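Local coordinates for ThiJ/PfpI family protein (Pseudomonas syringae pv. tomato, PDB 3EWN) that is of unknown function but belongs to the ThiJ/PfpI (DJ-1/PfpI) family, whose domain resembles that of class I glutamine amidotransferases, at residues A[32-36]-A[37-41]; A[74-77]-A[78-82]; A[171-174]-A[175-179]. All coordinates share one frame; numbering follows the deposited sequence.

How the contacts relate
Following the chain from its N terminus, the three contacts come in series; none nests in or crosses another. Contact 1 closes the loop after strand 25-29 onto the start of helix 36-46. Contact 2 folds the chain back on itself just after strand 76-77, at one edge of the seven-stranded mixed sheet, and contact 3 is the turn from strand 169-172 into helix 177-189. Contacts 1 and 3 touch: OD1 of D38 lies 3.3 Å from CA of V175, and M37 packs on V175 and L179. Both also reach the second subunit. Contact 2 stands apart, its centre about 18 Å from that of contact 1 and about 24 Å from that of contact 3.

Contact 1 of 3, residues A[32-36]-A[37-41]; sequences PGMTV and MDLVG
The backbone of T35 and V36 turns into helix 36-46 through three bonds: D38 N donates to T35 O (2.9 Å), while V36 O accepts from both L39 N and V40 N. The V40 bond is nearly straight (172° at the hydrogen) and lies almost along the C=O axis, whereas L39 N approaches from above the carbonyl plane.

T35 and D38 meet across this first turn. A chi1 of -62° puts T35 OG1 beside the backbone N, where it bonds to D67 and a glycerol, and CG2 opposite that N, 3.5 Å from D38 OD1. OD2 of D38 receives a weak bond from G92 N. On another side, CE of the extended selenomethionine M34 reaches CD2 of L39 (3.9 Å). V36 and V40 run alongside one another, one helical turn apart, with their CG2 methyls 4.0 Å apart.

The chemistry thus divides: M34 packs inward on V64 and I72, V36 and V40 face the second subunit, and T35 and D38 carry the polar groups. The glycerol, probably from the crystallisation liquor, may mark a pocket; D38 also packs on C124, probably the nucleophile-elbow cysteine usual in this family.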
ATOM      1  N   PRO A  32      -4.219  15.004  -6.975  1.00  8.50           N
ATOM      2  CA  PRO A  32      -4.430  14.250  -8.212  1.00  8.29           C
ATOM      3  C   PRO A  32      -3.112  13.734  -8.779  1.00  7.35           C
ATOM      4  O   PRO A  32      -2.118  14.454  -8.801  1.00  6.75           O
ATOM      5  CB  PRO A  32      -5.086  15.277  -9.135  1.00  9.68           C
ATOM      6  CG  PRO A  32      -5.817  16.183  -8.177  1.00  9.58           C
ATOM      7  CD  PRO A  32      -4.800  16.354  -7.072  1.00  8.58           C
ATOM      8  N   GLY A  33      -3.099  12.480  -9.215  1.00  7.88           N
ATOM      9  CA  GLY A  33      -1.888  11.937  -9.801  1.00  7.68           C
ATOM     10  C   GLY A  33      -0.855  11.369  -8.848  1.00  8.27           C
ATOM     11  O   GLY A  33       0.212  10.940  -9.282  1.00  8.70           O
HETATM   12  N   MSE A  34      -1.146  11.367  -7.555  1.00  7.25           N
HETATM   13  CA  MSE A  34      -0.195  10.811  -6.600  1.00  6.84           C
HETATM   14  C   MSE A  34      -0.111   9.299  -6.813  1.00  8.06           C
HETATM   15  O   MSE A  34      -1.024   8.701  -7.379  1.00  8.37           O
HETATM   16  CB  MSE A  34      -0.661  11.088  -5.174  1.00  8.24           C
HETATM   17  CG  MSE A  34      -1.928  10.334  -4.796  1.00  9.23           C
HETATM   18 SE   MSE A  34      -2.424  10.599  -2.972  1.00 16.53          SE
HETATM   19  CE  MSE A  34      -4.154   9.798  -3.029  1.00  9.94           C
ATOM     20  N   THR A  35       0.989   8.689  -6.380  1.00  6.97           N
ATOM     21  CA  THR A  35       1.147   7.246  -6.492  1.00  7.22           C
ATOM     22  C   THR A  35       0.519   6.783  -5.189  1.00  7.50           C
ATOM     23  O   THR A  35       1.056   7.045  -4.120  1.00  7.45           O
ATOM     24  CB  THR A  35       2.640   6.842  -6.549  1.00  7.27           C
ATOM     25  OG1 THR A  35       3.241   7.415  -7.719  1.00 10.17           O
ATOM     26  CG2 THR A  35       2.783   5.324  -6.607  1.00  9.16           C
ATOM     27  N   VAL A  36      -0.616   6.100  -5.269  1.00  7.20           N
ATOM     28  CA  VAL A  36      -1.318   5.704  -4.056  1.00  7.34           C
ATOM     29  C   VAL A  36      -0.534   4.860  -3.052  1.00  6.42           C
ATOM     30  O   VAL A  36      -0.704   5.033  -1.845  1.00  6.29           O
ATOM     31  CB  VAL A  36      -2.682   5.031  -4.393  1.00  7.19           C
ATOM     32  CG1 VAL A  36      -2.482   3.603  -4.854  1.00  9.22           C
ATOM     33  CG2 VAL A  36      -3.603   5.103  -3.186  1.00  9.21           C
HETATM   34  N   MSE A  37       0.335   3.970  -3.522  1.00  5.09           N
HETATM   35  CA  MSE A  37       1.120   3.154  -2.593  1.00  5.56           C
HETATM   36  C   MSE A  37       1.983   4.069  -1.706  1.00  5.41           C
HETATM   37  O   MSE A  37       2.291   3.736  -0.562  1.00  5.63           O
HETATM   38  CB  MSE A  37       2.009   2.171  -3.371  1.00  6.02           C
HETATM   39  CG  MSE A  37       2.855   1.235  -2.505  1.00  8.34           C
HETATM   40 SE   MSE A  37       1.906   0.167  -1.201  1.00 15.87          SE
HETATM   41  CE  MSE A  37       3.347  -0.079   0.018  1.00  8.27           C
ATOM     42  N   ASP A  38       2.367   5.224  -2.243  1.00  6.74           N
ATOM     43  CA  ASP A  38       3.183   6.181  -1.491  1.00  6.88           C
ATOM     44  C   ASP A  38       2.455   6.623  -0.236  1.00  6.62           C
ATOM     45  O   ASP A  38       3.072   6.883   0.796  1.00  7.79           O
ATOM     46  CB  ASP A  38       3.479   7.418  -2.343  1.00  7.52           C
ATOM     47  CG  ASP A  38       4.483   7.148  -3.429  1.00  9.45           C
ATOM     48  OD1 ASP A  38       4.736   5.959  -3.724  1.00 10.76           O
ATOM     49  OD2 ASP A  38       5.013   8.130  -3.994  1.00  9.37           O
ATOM     50  N   LEU A  39       1.137   6.723  -0.346  1.00  6.66           N
ATOM     51  CA  LEU A  39       0.291   7.137   0.761  1.00  7.31           C
ATOM     52  C   LEU A  39      -0.071   5.976   1.681  1.00  7.08           C
ATOM     53  O   LEU A  39       0.061   6.074   2.901  1.00  6.68           O
ATOM     54  CB  LEU A  39      -1.002   7.756   0.220  1.00  7.08           C
ATOM     55  CG  LEU A  39      -2.116   8.076   1.221  1.00  7.49           C
ATOM     56  CD1 LEU A  39      -1.709   9.256   2.082  1.00  8.16           C
ATOM     57  CD2 LEU A  39      -3.398   8.388   0.473  1.00  7.30           C
ATOM     58  N   VAL A  40      -0.517   4.874   1.084  1.00  7.63           N
ATOM     59  CA  VAL A  40      -0.961   3.706   1.838  1.00  6.40           C
ATOM     60  C   VAL A  40       0.090   2.908   2.607  1.00  6.97           C
ATOM     61  O   VAL A  40      -0.215   2.351   3.660  1.00  7.84           O
ATOM     62  CB  VAL A  40      -1.773   2.768   0.915  1.00  7.44           C
ATOM     63  CG1 VAL A  40      -2.129   1.479   1.636  1.00  7.67           C
ATOM     64  CG2 VAL A  40      -3.045   3.489   0.469  1.00  9.05           C
ATOM     65  N   GLY A  41       1.314   2.829   2.092  1.00  7.51           N
ATOM     66  CA  GLY A  41       2.343   2.109   2.825  1.00  6.23           C
ATOM     67  C   GLY A  41       2.428   2.765   4.193  1.00  7.55           C
ATOM     68  O   GLY A  41       2.303   2.101   5.222  1.00  7.29           O
TER

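Contact 2 of 3, residues A[74-77]-A[78-82]; sequences PTAT and FGTCP
T77 and T80 are joined by three hydrogen bonds, one of them weak, in the sharp turn that follows strand 76-77. OG1 of T80 accepts from T77 N at 2.9 Å, with an angle of 170° at the hydrogen. In the reverse sense, T80 N donates to T77 OG1 at 3.3 Å and more weakly to T77 O. This reciprocal pattern is a capping box, with T77 as N-cap and T80 as the third residue after it. Both hydroxyls sit between their own backbone N and carbonyl carbon (chi1 near 60° in both), which turns each inward over the turn. A further bond runs from C81 N to T77 O at 3.0 Å, with a C=O...N angle of 167°, so that this carbonyl serves two successive amides.

CB of A76 comes up to T80 OG1 at 3.6 Å. A water 2.7 Å from T80 OG1 also gives a weak bond to T75 O, linking the turn back to the chain ahead of it.

Further out, the backbone of T75 and A76 is bonded to strand 53-58, which fixes the strand side of the turn. The F78 ring stacks on F109 of helix 104-114, and C81 packs on F109 as well. R113 of the same helix bonds to the carbonyl oxygens of C81 and P82.

Chemically, the two threonine hydroxyls supplement the backbone bonds to T77 O. The box caps a single short helical turn that does not go on as a regular helix, and it closes the chain between edge strand 76-77 and the loop to strand 87-90.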
ATOM      1  N   PRO A  74     -10.653  12.940   0.378  1.00  8.99           N
ATOM      2  CA  PRO A  74      -9.976  13.705   1.432  1.00  8.81           C
ATOM      3  C   PRO A  74     -10.913  13.889   2.623  1.00 10.14           C
ATOM      4  O   PRO A  74     -12.132  13.825   2.465  1.00  9.98           O
ATOM      5  CB  PRO A  74      -9.669  15.042   0.757  1.00  8.29           C
ATOM      6  CG  PRO A  74      -9.623  14.703  -0.707  1.00  8.32           C
ATOM      7  CD  PRO A  74     -10.754  13.724  -0.864  1.00  8.12           C
ATOM      8  N   THR A  75     -10.351  14.124   3.805  1.00 10.39           N
ATOM      9  CA  THR A  75     -11.168  14.336   4.998  1.00 12.83           C
ATOM     10  C   THR A  75     -10.917  15.720   5.583  1.00 13.99           C
ATOM     11  O   THR A  75     -11.532  16.107   6.579  1.00 15.59           O
ATOM     12  CB  THR A  75     -10.892  13.281   6.086  1.00 14.43           C
ATOM     13  OG1 THR A  75      -9.504  13.298   6.438  1.00 15.66           O
ATOM     14  CG2 THR A  75     -11.286  11.896   5.594  1.00 16.09           C
ATOM     15  N   ALA A  76     -10.016  16.463   4.952  1.00 11.52           N
ATOM     16  CA  ALA A  76      -9.686  17.809   5.394  1.00 11.66           C
ATOM     17  C   ALA A  76      -9.113  18.614   4.239  1.00 12.03           C
ATOM     18  O   ALA A  76      -8.597  18.049   3.275  1.00 12.29           O
ATOM     19  CB  ALA A  76      -8.675  17.753   6.540  1.00 13.04           C
ATOM     20  N   THR A  77      -9.222  19.934   4.337  1.00 11.51           N
ATOM     21  CA  THR A  77      -8.686  20.838   3.328  1.00 12.07           C
ATOM     22  C   THR A  77      -7.576  21.617   4.014  1.00 11.11           C
ATOM     23  O   THR A  77      -7.387  21.485   5.222  1.00 12.23           O
ATOM     24  CB  THR A  77      -9.749  21.834   2.832  1.00 12.51           C
ATOM     25  OG1 THR A  77     -10.172  22.665   3.921  1.00 12.32           O
ATOM     26  CG2 THR A  77     -10.955  21.089   2.273  1.00 13.56           C
ATOM     27  N   PHE A  78      -6.844  22.423   3.255  1.00 12.38           N
ATOM     28  CA  PHE A  78      -5.763  23.209   3.834  1.00 13.84           C
ATOM     29  C   PHE A  78      -6.314  24.126   4.920  1.00 16.37           C
ATOM     30  O   PHE A  78      -5.577  24.575   5.798  1.00 17.35           O
ATOM     31  CB  PHE A  78      -5.067  24.049   2.758  1.00 13.75           C
ATOM     32  CG  PHE A  78      -4.516  23.242   1.618  1.00 12.77           C
ATOM     33  CD1 PHE A  78      -4.056  21.946   1.823  1.00 12.84           C
ATOM     34  CD2 PHE A  78      -4.436  23.789   0.341  1.00 12.75           C
ATOM     35  CE1 PHE A  78      -3.520  21.205   0.771  1.00 13.02           C
ATOM     36  CE2 PHE A  78      -3.901  23.057  -0.718  1.00 12.47           C
ATOM     37  CZ  PHE A  78      -3.444  21.762  -0.502  1.00 12.52           C
ATOM     38  N   GLY A  79      -7.615  24.394   4.854  1.00 16.76           N
ATOM     39  CA  GLY A  79      -8.248  25.255   5.836  1.00 17.79           C
ATOM     40  C   GLY A  79      -8.733  24.545   7.087  1.00 17.62           C
ATOM     41  O   GLY A  79      -8.693  25.119   8.175  1.00 19.13           O
ATOM     42  N   THR A  80      -9.194  23.304   6.955  1.00 16.53           N
ATOM     43  CA  THR A  80      -9.689  22.572   8.117  1.00 14.97           C
ATOM     44  C   THR A  80      -8.650  21.673   8.785  1.00 14.64           C
ATOM     45  O   THR A  80      -8.911  21.085   9.834  1.00 16.17           O
ATOM     46  CB  THR A  80     -10.935  21.727   7.762  1.00 16.32           C
ATOM     47  OG1 THR A  80     -10.601  20.764   6.754  1.00 14.65           O
ATOM     48  CG2 THR A  80     -12.057  22.631   7.248  1.00 15.56           C
ATOM     49  N   CYS A  81      -7.473  21.558   8.182  1.00 12.66           N
ATOM     50  CA  CYS A  81      -6.419  20.740   8.774  1.00 11.31           C
ATOM     51  C   CYS A  81      -5.895  21.456  10.019  1.00 10.95           C
ATOM     52  O   CYS A  81      -5.672  22.665   9.990  1.00 12.51           O
ATOM     53  CB  CYS A  81      -5.272  20.550   7.780  1.00 10.00           C
ATOM     54  SG  CYS A  81      -3.877  19.594   8.421  1.00 12.63           S
ATOM     55  N   PRO A  82      -5.706  20.726  11.130  1.00 11.91           N
ATOM     56  CA  PRO A  82      -5.198  21.350  12.358  1.00 13.00           C
ATOM     57  C   PRO A  82      -3.927  22.167  12.113  1.00 13.92           C
ATOM     58  O   PRO A  82      -3.134  21.846  11.224  1.00 12.72           O
ATOM     59  CB  PRO A  82      -4.948  20.154  13.268  1.00 13.35           C
ATOM     60  CG  PRO A  82      -6.066  19.228  12.893  1.00 13.31           C
ATOM     61  CD  PRO A  82      -6.084  19.321  11.372  1.00 12.60           C
TER
HETATM   62  O   HOH W   1     -12.874  19.252   6.760  1.00 20.59           O

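Contact 3 of 3, residues A[171-174]-A[175-179]; sequences TGAG and VTAGL
A173 and G174 meet A177 in a buried strand-turn-helix junction, where strand 169-172 of the central sheet passes into helix 177-189. A type II' beta turn from G174 to A177 makes the link, closed by a bond from A177 N to G174 O of 2.8 Å. It is nearly straight, 166° at the hydrogen, and its donor is tilted only 19° from the carbonyl plane.

The side chain doing most of the touching is the methyl of A177. It points back at the incoming chain, with CB 3.2 Å from G174 O and 3.5 Å from A173 N, and it meets the methyl of A173 at 3.9 Å. V175, at the first corner of the turn, has positive phi (19°), an unusual value for a branched residue. Its CB is 3.4 Å from the carbonyl carbon of G174, and its side chain packs on M37 and D38 of helix 36-46 and on C124. Beyond the corner, two i to i+3 bonds, G178 N to V175 O and L179 N to T176 O, carry the chain on into helix 177-189.

In the surrounding fold, backbone hydrogen bonds join G172 to S122, in the adjacent parallel strand 119-123, and to C124 just after it, and A173 to R162. T176 OG1 bonds to R162 and to S202 O of the second subunit, while L179, like V175, packs against helix 36-46.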
ATOM      1  N   THR A 171      12.597  11.114   5.690  1.00  7.74           N
ATOM      2  CA  THR A 171      12.126  10.833   4.343  1.00  7.38           C
ATOM      3  C   THR A 171      12.408   9.404   3.898  1.00  7.54           C
ATOM      4  O   THR A 171      13.421   8.809   4.269  1.00  7.84           O
ATOM      5  CB  THR A 171      12.763  11.813   3.319  1.00  7.36           C
ATOM      6  OG1 THR A 171      14.190  11.816   3.476  1.00  8.26           O
ATOM      7  CG2 THR A 171      12.233  13.223   3.524  1.00  8.07           C
ATOM      8  N   GLY A 172      11.488   8.857   3.110  1.00  6.18           N
ATOM      9  CA  GLY A 172      11.649   7.510   2.598  1.00  7.93           C
ATOM     10  C   GLY A 172      11.909   7.578   1.107  1.00  8.11           C
ATOM     11  O   GLY A 172      11.515   8.540   0.451  1.00  7.66           O
ATOM     12  N   ALA A 173      12.574   6.564   0.564  1.00  7.19           N
ATOM     13  CA  ALA A 173      12.875   6.540  -0.859  1.00  7.62           C
ATOM     14  C   ALA A 173      11.649   6.198  -1.701  1.00  8.88           C
ATOM     15  O   ALA A 173      10.513   6.413  -1.282  1.00  7.72           O
ATOM     16  CB  ALA A 173      14.000   5.557  -1.139  1.00  9.26           C
ATOM     17  N   GLY A 174      11.886   5.653  -2.887  1.00  8.63           N
ATOM     18  CA  GLY A 174      10.797   5.319  -3.782  1.00  9.12           C
ATOM     19  C   GLY A 174       9.709   4.389  -3.274  1.00  8.79           C
ATOM     20  O   GLY A 174       9.947   3.478  -2.481  1.00  8.19           O
ATOM     21  N   VAL A 175       8.501   4.652  -3.760  1.00  8.94           N
ATOM     22  CA  VAL A 175       7.286   3.894  -3.463  1.00  7.52           C
ATOM     23  C   VAL A 175       7.239   2.983  -2.229  1.00  7.74           C
ATOM     24  O   VAL A 175       6.888   3.431  -1.132  1.00  9.39           O
ATOM     25  CB  VAL A 175       6.886   3.065  -4.708  1.00  7.17           C
ATOM     26  CG1 VAL A 175       5.494   2.487  -4.533  1.00  8.07           C
ATOM     27  CG2 VAL A 175       6.952   3.953  -5.959  1.00  7.62           C
ATOM     28  N   THR A 176       7.577   1.709  -2.409  1.00  7.46           N
ATOM     29  CA  THR A 176       7.511   0.738  -1.319  1.00  7.40           C
ATOM     30  C   THR A 176       8.332   1.064  -0.080  1.00  8.16           C
ATOM     31  O   THR A 176       8.098   0.494   0.987  1.00  8.55           O
ATOM     32  CB  THR A 176       7.879  -0.676  -1.813  1.00  8.50           C
ATOM     33  OG1 THR A 176       9.211  -0.673  -2.335  1.00  9.04           O
ATOM     34  CG2 THR A 176       6.912  -1.121  -2.907  1.00  8.75           C
ATOM     35  N   ALA A 177       9.289   1.979  -0.206  1.00  7.22           N
ATOM     36  CA  ALA A 177      10.105   2.375   0.939  1.00  7.98           C
ATOM     37  C   ALA A 177       9.214   2.938   2.051  1.00  7.18           C
ATOM     38  O   ALA A 177       9.606   2.985   3.219  1.00  6.98           O
ATOM     39  CB  ALA A 177      11.133   3.424   0.509  1.00  7.60           C
ATOM     40  N   GLY A 178       8.015   3.369   1.678  1.00  7.32           N
ATOM     41  CA  GLY A 178       7.086   3.929   2.649  1.00  6.62           C
ATOM     42  C   GLY A 178       6.785   3.006   3.814  1.00  8.03           C
ATOM     43  O   GLY A 178       6.503   3.466   4.920  1.00  7.70           O
ATOM     44  N   LEU A 179       6.829   1.700   3.572  1.00  7.19           N
ATOM     45  CA  LEU A 179       6.568   0.736   4.637  1.00  7.01           C
ATOM     46  C   LEU A 179       7.669   0.755   5.691  1.00  7.07           C
ATOM     47  O   LEU A 179       7.393   0.701   6.891  1.00  7.44           O
ATOM     48  CB  LEU A 179       6.444  -0.669   4.057  1.00  6.45           C
ATOM     49  CG  LEU A 179       5.160  -0.959   3.289  1.00  7.14           C
ATOM     50  CD1 LEU A 179       5.285  -2.295   2.566  1.00  8.39           C
ATOM     51  CD2 LEU A 179       3.981  -0.973   4.261  1.00  8.58           C
TER